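Local coordinates for protein vanadium-dependent haloperoxidase (PDB 4CIT) that probably catalyses the vanadate-dependent oxidation of iodide by hydrogen peroxide, as an iodoperoxidase of a marine bacterium, at residues F212-F220 with D438-L447; L41-M52 with R64-A72. All coordinates share one frame; numbering follows the deposited sequence.

From the N terminus, contact 2 forms first. Helix 38-55 turns back into helix 59-80, and the pairing of 41-52 with 64-72 closes this short helical hairpin. Contact 1 comes later and closes a loop of a little over two hundred residues. It brings the loop segment 212-220 against 438-447, at the C-terminal end of helix 426-446, which lies in the PAP2 region. The two contacts follow in series and neither nest nor cross. They still meet, since the F212 ring packs on Y68 and A67 of helix 59-80. Helix 307-335 touches side chains of both, so the N-terminal hairpin, the loop and the last helix share one helical core.

Contact 1: F212-F220 with D438-L447; sequences FVLDSAAQF and DLGTFVVNKL
The F220 ring lies flat on the helix at L439. L439 CA sits 3.9 Å from the ring centroid and almost on the ring normal, a CH-pi contact over one face. At its CZ end the ring reaches F442, with F220 CZ 3.4 Å from F442 CB. The two rings meet obliquely, with planes at 55°. F220 CG stands anti to its carbonyl carbon (chi1 -71°), which carries the ring toward the helix. L214 joins them: its CD2 lies in plane at the edge of the F220 ring, 4.0 Å from L439 CD1. With an alanine at F220, the face contact with L439 CA would be lost and a gap would probably open beside F442.

V213 extends the apolar strip to V443 and L447. Its CG1 packs tightly on the aliphatic chain of K446, 3.5 Å from CD.

Outward, Q219 NE2 sits over one face of the F442 ring, 3.3 Å above the plane and offset toward its rim, the amide nearly upright to the ring (78°). D215 N donates to Q219 OE1 at 2.7 Å, which holds this amide in place. The extended K446 chain brings NZ to V213 O, 2.7 Å away, in the carbonyl plane and on a lone pair. A water bridges K446 NZ and D215 OD1, which are too far apart for a salt bridge.

D323 of helix 307-335 accepts hydrogen bonds from the backbone N of F212, V213 and L214. An irregular loop is thus fixed to the last helix by apolar packing, with one lysine closing its polar rim.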
loop_
_atom_site.group_PDB
_atom_site.type_symbol
_atom_site.label_atom_id
_atom_site.label_comp_id
_atom_site.label_asym_id
_atom_site.label_seq_id
_atom_site.Cartn_x
_atom_site.Cartn_y
_atom_site.Cartn_z
ATOM N N PHE A 212 3.240 9.830 -8.016
ATOM C CA PHE A 212 4.269 10.576 -7.250
ATOM C C PHE A 212 5.616 10.688 -7.907
ATOM O O PHE A 212 6.237 11.759 -7.886
ATOM C CB PHE A 212 4.451 9.896 -5.874
ATOM C CG PHE A 212 3.313 10.104 -4.933
ATOM C CD1 PHE A 212 3.108 11.335 -4.296
ATOM C CD2 PHE A 212 2.382 9.108 -4.689
ATOM C CE1 PHE A 212 2.065 11.484 -3.387
ATOM C CE2 PHE A 212 1.279 9.296 -3.829
ATOM C CZ PHE A 212 1.186 10.488 -3.107
ATOM N N VAL A 213 6.122 9.577 -8.461
ATOM C CA VAL A 213 7.514 9.473 -8.976
ATOM C C VAL A 213 7.572 9.086 -10.472
ATOM O O VAL A 213 8.489 9.463 -11.255
ATOM C CB VAL A 213 8.287 8.373 -8.171
ATOM C CG1 VAL A 213 9.751 8.430 -8.452
ATOM C CG2 VAL A 213 8.057 8.471 -6.658
ATOM N N LEU A 214 6.596 8.291 -10.917
ATOM C CA LEU A 214 6.587 7.818 -12.304
ATOM C C LEU A 214 6.507 8.990 -13.238
ATOM O O LEU A 214 5.888 10.018 -12.913
ATOM C CB LEU A 214 5.409 6.950 -12.631
ATOM C CG LEU A 214 5.208 5.725 -11.742
ATOM C CD1 LEU A 214 3.948 4.968 -12.149
ATOM C CD2 LEU A 214 6.446 4.889 -11.769
ATOM N N ASP A 215 7.144 8.827 -14.389
ATOM C CA ASP A 215 6.970 9.807 -15.475
ATOM C C ASP A 215 5.593 9.742 -16.111
ATOM O O ASP A 215 5.041 10.758 -16.590
ATOM C CB ASP A 215 8.056 9.589 -16.515
ATOM C CG ASP A 215 9.450 9.835 -15.956
ATOM O OD1 ASP A 215 9.658 10.836 -15.232
ATOM O OD2 ASP A 215 10.348 8.981 -16.235
ATOM N N SER A 216 4.974 8.544 -16.067
ATOM C CA SER A 216 3.598 8.369 -16.530
ATOM C C SER A 216 3.091 7.095 -15.972
ATOM O O SER A 216 3.880 6.251 -15.623
ATOM C CB SER A 216 3.452 8.331 -18.044
ATOM O OG SER A 216 3.930 7.102 -18.563
ATOM N N ALA A 217 1.770 6.970 -15.933
ATOM C CA ALA A 217 1.168 5.749 -15.372
ATOM C C ALA A 217 1.656 4.459 -16.009
ATOM O O ALA A 217 1.719 3.430 -15.376
ATOM C CB ALA A 217 -0.347 5.836 -15.413
ATOM N N ALA A 218 1.860 4.504 -17.319
ATOM C CA ALA A 218 2.322 3.387 -18.115
ATOM C C ALA A 218 3.814 3.110 -18.191
ATOM O O ALA A 218 4.214 2.209 -18.928
ATOM C CB ALA A 218 1.764 3.505 -19.583
ATOM N N GLN A 219 4.620 3.739 -17.364
ATOM C CA GLN A 219 6.049 3.643 -17.439
ATOM C C GLN A 219 6.562 2.200 -17.288
ATOM O O GLN A 219 7.622 1.828 -17.850
ATOM C CB GLN A 219 6.676 4.588 -16.435
ATOM C CG GLN A 219 8.206 4.650 -16.537
ATOM C CD GLN A 219 8.792 5.583 -15.556
ATOM O OE1 GLN A 219 8.087 6.351 -14.935
ATOM N NE2 GLN A 219 10.106 5.481 -15.357
ATOM N N PHE A 220 5.871 1.427 -16.472
ATOM C CA PHE A 220 6.236 0.069 -16.240
ATOM C C PHE A 220 5.248 -0.935 -16.802
ATOM O O PHE A 220 5.113 -2.080 -16.277
ATOM C CB PHE A 220 6.482 -0.091 -14.712
ATOM C CG PHE A 220 7.752 0.610 -14.301
ATOM C CD1 PHE A 220 8.994 0.057 -14.566
ATOM C CD2 PHE A 220 7.674 1.888 -13.753
ATOM C CE1 PHE A 220 10.167 0.776 -14.251
ATOM C CE2 PHE A 220 8.815 2.622 -13.492
ATOM C CZ PHE A 220 10.055 2.061 -13.755
ATOM N N ASP A 438 10.786 -3.848 -10.678
ATOM C CA ASP A 438 11.321 -2.848 -11.601
ATOM C C ASP A 438 10.891 -1.434 -11.168
ATOM O O ASP A 438 11.747 -0.460 -11.203
ATOM C CB ASP A 438 10.979 -3.113 -13.035
ATOM C CG ASP A 438 11.704 -4.345 -13.643
ATOM O OD1 ASP A 438 12.617 -4.865 -12.984
ATOM O OD2 ASP A 438 11.306 -4.738 -14.777
ATOM N N LEU A 439 9.618 -1.272 -10.830
ATOM C CA LEU A 439 9.098 0.018 -10.391
ATOM C C LEU A 439 9.777 0.462 -9.059
ATOM O O LEU A 439 10.166 1.614 -8.902
ATOM C CB LEU A 439 7.577 -0.040 -10.288
ATOM C CG LEU A 439 6.864 1.269 -9.908
ATOM C CD1 LEU A 439 5.427 1.250 -10.466
ATOM C CD2 LEU A 439 6.814 1.403 -8.397
ATOM N N GLY A 440 9.933 -0.449 -8.124
ATOM C CA GLY A 440 10.455 -0.136 -6.818
ATOM C C GLY A 440 11.936 0.225 -6.965
ATOM O O GLY A 440 12.372 1.190 -6.300
ATOM N N THR A 441 12.661 -0.449 -7.893
ATOM C CA THR A 441 14.053 -0.094 -8.239
ATOM C C THR A 441 14.179 1.304 -8.776
ATOM O O THR A 441 15.075 2.089 -8.373
ATOM C CB THR A 441 14.686 -1.168 -9.174
ATOM O OG1 THR A 441 14.628 -2.436 -8.448
ATOM C CG2 THR A 441 16.161 -0.843 -9.537
ATOM N N PHE A 442 13.275 1.662 -9.669
ATOM C CA PHE A 442 13.275 3.011 -10.210
ATOM C C PHE A 442 13.052 4.056 -9.070
ATOM O O PHE A 442 13.720 5.121 -9.034
ATOM C CB PHE A 442 12.159 3.102 -11.255
ATOM C CG PHE A 442 11.843 4.494 -11.739
ATOM C CD1 PHE A 442 12.665 5.147 -12.703
ATOM C CD2 PHE A 442 10.748 5.107 -11.283
ATOM C CE1 PHE A 442 12.427 6.473 -13.091
ATOM C CE2 PHE A 442 10.431 6.381 -11.733
ATOM C CZ PHE A 442 11.260 7.056 -12.611
ATOM N N VAL A 443 12.047 3.827 -8.227
ATOM C CA VAL A 443 11.749 4.744 -7.106
ATOM C C VAL A 443 12.976 4.875 -6.214
ATOM O O VAL A 443 13.366 6.003 -5.865
ATOM C CB VAL A 443 10.490 4.339 -6.296
ATOM C CG1 VAL A 443 10.357 5.152 -5.016
ATOM C CG2 VAL A 443 9.263 4.369 -7.121
ATOM N N VAL A 444 13.625 3.773 -5.876
ATOM C CA VAL A 444 14.762 3.896 -4.973
ATOM C C VAL A 444 15.981 4.582 -5.634
ATOM O O VAL A 444 16.738 5.261 -4.979
ATOM C CB VAL A 444 15.153 2.587 -4.285
ATOM C CG1 VAL A 444 14.004 2.097 -3.475
ATOM C CG2 VAL A 444 15.596 1.562 -5.227
ATOM N N ASN A 445 16.077 4.479 -6.937
ATOM C CA ASN A 445 17.192 5.073 -7.688
ATOM C C ASN A 445 16.889 6.506 -7.952
ATOM O O ASN A 445 17.859 7.273 -8.221
ATOM C CB ASN A 445 17.439 4.315 -9.020
ATOM C CG ASN A 445 18.173 3.017 -8.815
ATOM O OD1 ASN A 445 18.930 2.865 -7.877
ATOM N ND2 ASN A 445 17.963 2.063 -9.718
ATOM N N LYS A 446 15.608 6.889 -7.979
ATOM C CA LYS A 446 15.249 8.272 -8.295
ATOM C C LYS A 446 15.259 9.126 -7.028
ATOM O O LYS A 446 15.863 10.212 -7.064
ATOM C CB LYS A 446 13.948 8.350 -9.063
ATOM C CG LYS A 446 13.560 9.785 -9.401
ATOM C CD LYS A 446 12.381 9.790 -10.310
ATOM C CE LYS A 446 11.697 11.152 -10.295
ATOM N NZ LYS A 446 10.565 11.253 -11.276
ATOM N N LEU A 447 14.630 8.690 -5.917
ATOM C CA LEU A 447 14.469 9.512 -4.716
ATOM C C LEU A 447 15.752 9.602 -3.877
ATOM O O LEU A 447 16.301 8.594 -3.436
ATOM C CB LEU A 447 13.308 9.058 -3.790
ATOM C CG LEU A 447 11.938 9.040 -4.493
ATOM C CD1 LEU A 447 10.859 8.628 -3.470
ATOM C CD2 LEU A 447 11.615 10.378 -5.149
HETATM O O HOH W 1 12.007 10.791 -13.657
#

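Contact 2: L41-M52 with R64-A72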
loop_
_atom_site.group_PDB
_atom_site.type_symbol
_atom_site.label_atom_id
_atom_site.label_comp_id
_atom_site.label_asym_id
_atom_site.label_seq_id
_atom_site.Cartn_x
_atom_site.Cartn_y
_atom_site.Cartn_z
ATOM N N LEU A 41 3.534 8.029 15.604
ATOM C CA LEU A 41 3.257 7.947 14.183
ATOM C C LEU A 41 2.522 6.626 13.896
ATOM O O LEU A 41 1.500 6.587 13.143
ATOM C CB LEU A 41 4.563 8.052 13.451
ATOM C CG LEU A 41 4.565 7.910 11.928
ATOM C CD1 LEU A 41 3.707 8.936 11.268
ATOM C CD2 LEU A 41 6.009 7.988 11.391
ATOM N N ASP A 42 3.040 5.537 14.485
ATOM C CA ASP A 42 2.387 4.261 14.301
ATOM C C ASP A 42 0.911 4.272 14.748
ATOM O O ASP A 42 0.082 3.582 14.138
ATOM C CB ASP A 42 3.125 3.114 15.062
ATOM C CG ASP A 42 4.500 2.776 14.479
ATOM O OD1 ASP A 42 4.731 3.085 13.253
ATOM O OD2 ASP A 42 5.317 2.148 15.233
ATOM N N ALA A 43 0.628 4.943 15.859
ATOM C CA ALA A 43 -0.733 5.112 16.358
ATOM C C ALA A 43 -1.650 5.718 15.263
ATOM O O ALA A 43 -2.756 5.258 15.020
ATOM C CB ALA A 43 -0.728 5.920 17.642
ATOM N N SER A 44 -1.207 6.779 14.594
ATOM C CA SER A 44 -1.965 7.384 13.536
ATOM C C SER A 44 -2.192 6.454 12.347
ATOM O O SER A 44 -3.337 6.297 11.877
ATOM C CB SER A 44 -1.262 8.675 13.060
ATOM O OG SER A 44 -1.979 9.385 12.073
ATOM N N ILE A 45 -1.155 5.730 11.957
ATOM C CA ILE A 45 -1.259 4.823 10.818
ATOM C C ILE A 45 -2.172 3.613 11.213
ATOM O O ILE A 45 -2.962 3.174 10.421
ATOM C CB ILE A 45 0.163 4.383 10.346
ATOM C CG1 ILE A 45 0.962 5.588 9.830
ATOM C CG2 ILE A 45 0.091 3.290 9.319
ATOM C CD1 ILE A 45 2.376 5.342 9.472
ATOM N N ASP A 46 -2.069 3.088 12.445
ATOM C CA ASP A 46 -2.957 2.019 12.910
ATOM C C ASP A 46 -4.418 2.484 12.947
ATOM O O ASP A 46 -5.285 1.722 12.533
ATOM C CB ASP A 46 -2.630 1.609 14.353
ATOM C CG ASP A 46 -1.312 0.791 14.515
ATOM O OD1 ASP A 46 -0.786 0.279 13.487
ATOM O OD2 ASP A 46 -0.798 0.713 15.721
ATOM N N ARG A 47 -4.673 3.736 13.408
ATOM C CA ARG A 47 -6.038 4.198 13.452
ATOM C C ARG A 47 -6.582 4.361 12.028
ATOM O O ARG A 47 -7.736 4.020 11.737
ATOM C CB ARG A 47 -6.138 5.521 14.199
ATOM C CG ARG A 47 -7.532 6.120 14.357
ATOM C CD ARG A 47 -8.564 5.193 14.917
ATOM N NE ARG A 47 -8.225 4.722 16.263
ATOM C CZ ARG A 47 -8.555 5.376 17.389
ATOM N NH1 ARG A 47 -9.263 6.511 17.367
ATOM N NH2 ARG A 47 -8.238 4.844 18.561
ATOM N N VAL A 48 -5.800 4.940 11.137
ATOM C CA VAL A 48 -6.301 5.154 9.762
ATOM C C VAL A 48 -6.577 3.812 9.085
ATOM O O VAL A 48 -7.550 3.691 8.315
ATOM C CB VAL A 48 -5.459 6.175 8.966
ATOM C CG1 VAL A 48 -4.309 5.491 8.416
ATOM C CG2 VAL A 48 -6.323 6.843 7.849
ATOM N N THR A 49 -5.751 2.853 9.391
ATOM C CA THR A 49 -5.941 1.501 8.921
ATOM C C THR A 49 -7.306 0.952 9.338
ATOM O O THR A 49 -8.111 0.366 8.498
ATOM C CB THR A 49 -4.754 0.577 9.302
ATOM O OG1 THR A 49 -3.562 1.019 8.628
ATOM C CG2 THR A 49 -4.979 -0.801 8.837
ATOM N N GLU A 50 -7.582 1.094 10.603
ATOM C CA GLU A 50 -8.867 0.621 11.157
ATOM C C GLU A 50 -10.057 1.343 10.535
ATOM O O GLU A 50 -11.041 0.702 10.129
ATOM C CB GLU A 50 -8.894 0.830 12.664
ATOM C CG GLU A 50 -7.902 -0.022 13.400
ATOM C CD GLU A 50 -7.521 0.574 14.777
ATOM O OE1 GLU A 50 -8.130 1.571 15.220
ATOM O OE2 GLU A 50 -6.577 0.062 15.422
ATOM N N ILE A 51 -9.920 2.645 10.333
ATOM C CA ILE A 51 -10.983 3.424 9.747
ATOM C C ILE A 51 -11.244 3.022 8.290
ATOM O O ILE A 51 -12.394 2.971 7.835
ATOM C CB ILE A 51 -10.701 4.924 9.857
ATOM C CG1 ILE A 51 -10.533 5.278 11.359
ATOM C CG2 ILE A 51 -11.771 5.743 9.081
ATOM C CD1 ILE A 51 -10.145 6.759 11.565
ATOM N N MET A 52 -10.163 2.757 7.557
ATOM C CA MET A 52 -10.238 2.262 6.191
ATOM C C MET A 52 -11.073 1.031 6.002
ATOM O O MET A 52 -11.843 0.955 5.030
ATOM C CB MET A 52 -8.806 2.015 5.621
ATOM C CG MET A 52 -8.249 3.281 4.983
ATOM S SD MET A 52 -6.678 2.823 4.084
ATOM C CE MET A 52 -5.877 1.747 5.158
ATOM N N ARG A 64 -3.220 5.648 -1.484
ATOM C CA ARG A 64 -3.194 7.103 -1.578
ATOM C C ARG A 64 -3.338 7.701 -0.130
ATOM O O ARG A 64 -2.709 8.674 0.262
ATOM C CB ARG A 64 -4.324 7.555 -2.489
ATOM C CG ARG A 64 -4.502 9.056 -2.620
ATOM C CD ARG A 64 -5.569 9.448 -3.686
ATOM N NE ARG A 64 -5.679 10.889 -3.790
ATOM C CZ ARG A 64 -6.428 11.700 -3.097
ATOM N NH1 ARG A 64 -7.242 11.255 -2.135
ATOM N NH2 ARG A 64 -6.369 12.968 -3.381
ATOM N N ILE A 65 -4.197 7.089 0.667
ATOM C CA ILE A 65 -4.432 7.453 2.104
ATOM C C ILE A 65 -3.162 7.322 2.957
ATOM O O ILE A 65 -2.899 8.150 3.792
ATOM C CB ILE A 65 -5.580 6.608 2.662
ATOM C CG1 ILE A 65 -6.883 7.011 1.921
ATOM C CG2 ILE A 65 -5.754 6.908 4.150
ATOM C CD1 ILE A 65 -8.060 6.109 2.221
ATOM N N PHE A 66 -2.332 6.295 2.720
ATOM C CA PHE A 66 -1.067 6.131 3.424
ATOM C C PHE A 66 -0.002 7.121 2.972
ATOM O O PHE A 66 0.716 7.623 3.805
ATOM C CB PHE A 66 -0.516 4.709 3.240
ATOM C CG PHE A 66 -1.258 3.692 4.028
ATOM C CD1 PHE A 66 -1.387 3.811 5.380
ATOM C CD2 PHE A 66 -1.745 2.566 3.408
ATOM C CE1 PHE A 66 -2.056 2.844 6.099
ATOM C CE2 PHE A 66 -2.460 1.615 4.094
ATOM C CZ PHE A 66 -2.618 1.757 5.459
ATOM N N ALA A 67 0.073 7.436 1.682
ATOM C CA ALA A 67 1.186 8.203 1.174
ATOM C C ALA A 67 1.252 9.674 1.517
ATOM O O ALA A 67 2.286 10.145 1.982
ATOM C CB ALA A 67 1.280 8.083 -0.334
ATOM N N TYR A 68 0.157 10.397 1.303
ATOM C CA TYR A 68 0.159 11.816 1.500
ATOM C C TYR A 68 0.484 12.266 2.958
ATOM O O TYR A 68 1.263 13.197 3.155
ATOM C CB TYR A 68 -1.128 12.480 1.047
ATOM C CG TYR A 68 -1.163 12.641 -0.455
ATOM C CD1 TYR A 68 -0.348 13.600 -1.112
ATOM C CD2 TYR A 68 -2.022 11.903 -1.197
ATOM C CE1 TYR A 68 -0.410 13.781 -2.506
ATOM C CE2 TYR A 68 -2.069 12.024 -2.598
ATOM C CZ TYR A 68 -1.290 12.974 -3.246
ATOM O OH TYR A 68 -1.383 13.122 -4.587
ATOM N N PRO A 69 -0.114 11.645 3.962
ATOM C CA PRO A 69 0.209 12.063 5.309
ATOM C C PRO A 69 1.677 11.776 5.691
ATOM O O PRO A 69 2.304 12.571 6.388
ATOM C CB PRO A 69 -0.748 11.254 6.145
ATOM C CG PRO A 69 -1.927 10.980 5.225
ATOM C CD PRO A 69 -1.209 10.627 3.967
ATOM N N ASN A 70 2.248 10.676 5.221
ATOM C CA ASN A 70 3.663 10.477 5.415
ATOM C C ASN A 70 4.502 11.506 4.746
ATOM O O ASN A 70 5.504 11.985 5.349
ATOM C CB ASN A 70 4.081 9.057 4.980
ATOM C CG ASN A 70 3.549 8.015 5.909
ATOM O OD1 ASN A 70 3.488 8.223 7.169
ATOM N ND2 ASN A 70 3.343 6.809 5.370
ATOM N N VAL A 71 4.186 11.921 3.505
ATOM C CA VAL A 71 4.973 12.944 2.832
ATOM C C VAL A 71 4.967 14.212 3.646
ATOM O O VAL A 71 6.035 14.875 3.766
ATOM C CB VAL A 71 4.493 13.171 1.348
ATOM C CG1 VAL A 71 5.099 14.380 0.695
ATOM C CG2 VAL A 71 4.783 11.933 0.528
ATOM N N ALA A 72 3.775 14.628 4.131
ATOM C CA ALA A 72 3.713 15.822 4.982
ATOM C C ALA A 72 4.624 15.797 6.224
ATOM O O ALA A 72 5.405 16.732 6.480
ATOM C CB ALA A 72 2.253 16.144 5.381
#
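This is a buried helix-helix contact between the two arms of the N-terminal hairpin, helices 38-55 and 59-80. The arms run nearly antiparallel, with the axes of the two segments at 155° and 11.0 Å apart at their closest. No hydrogen bond joins the segments, and side chains do all the work.

F66 is the centre. Its ring enters as a knob into a hole formed by I45, V48, T49 and M52. T49 OG1 meets the ring at its edge, near its plane, 3.4 Å from F66 CZ. That hydroxyl is turned back to its own helix, where it donates to I45 O at 2.9 Å. I45 O also accepts T49 N, from the opposite face of its plane, so two bonds grip it. I45 CG2 and V48 CG1 approach the ring obliquely at CE1. V48 CG1 sits between its backbone N and carbonyl carbon (chi1 83°), while CG2 turns to I65.

M52 is modelled in two conformers, so its contacts are less certain; in one, CE bends round to the ring. There M52 SD lies 4.8 Å from the F66 centroid, 29° off the normal, an oblique Met-aromatic contact.

The two helices form an antiparallel hairpin in a mainly alpha-helical fold, as in other vanadium haloperoxidases, and F66 is the knob that locks into its partner. I65 CG2 meets V48 CG2 at 3.7 Å. In the same M52 conformer, I65 CD1 lies 4.0 Å from M52 CG, the side chains alongside and pointing opposite ways.

Toward the start of helix 38-55, I45 CD1 packs 3.9 Å from N70 OD1, with L41 CD1 close by. The N70 amide nitrogen bonds weakly to S318 of helix 307-335. That helix also touches L41 and I45 through Y314, while H116 of helix 108-123 packs on L41 and N70.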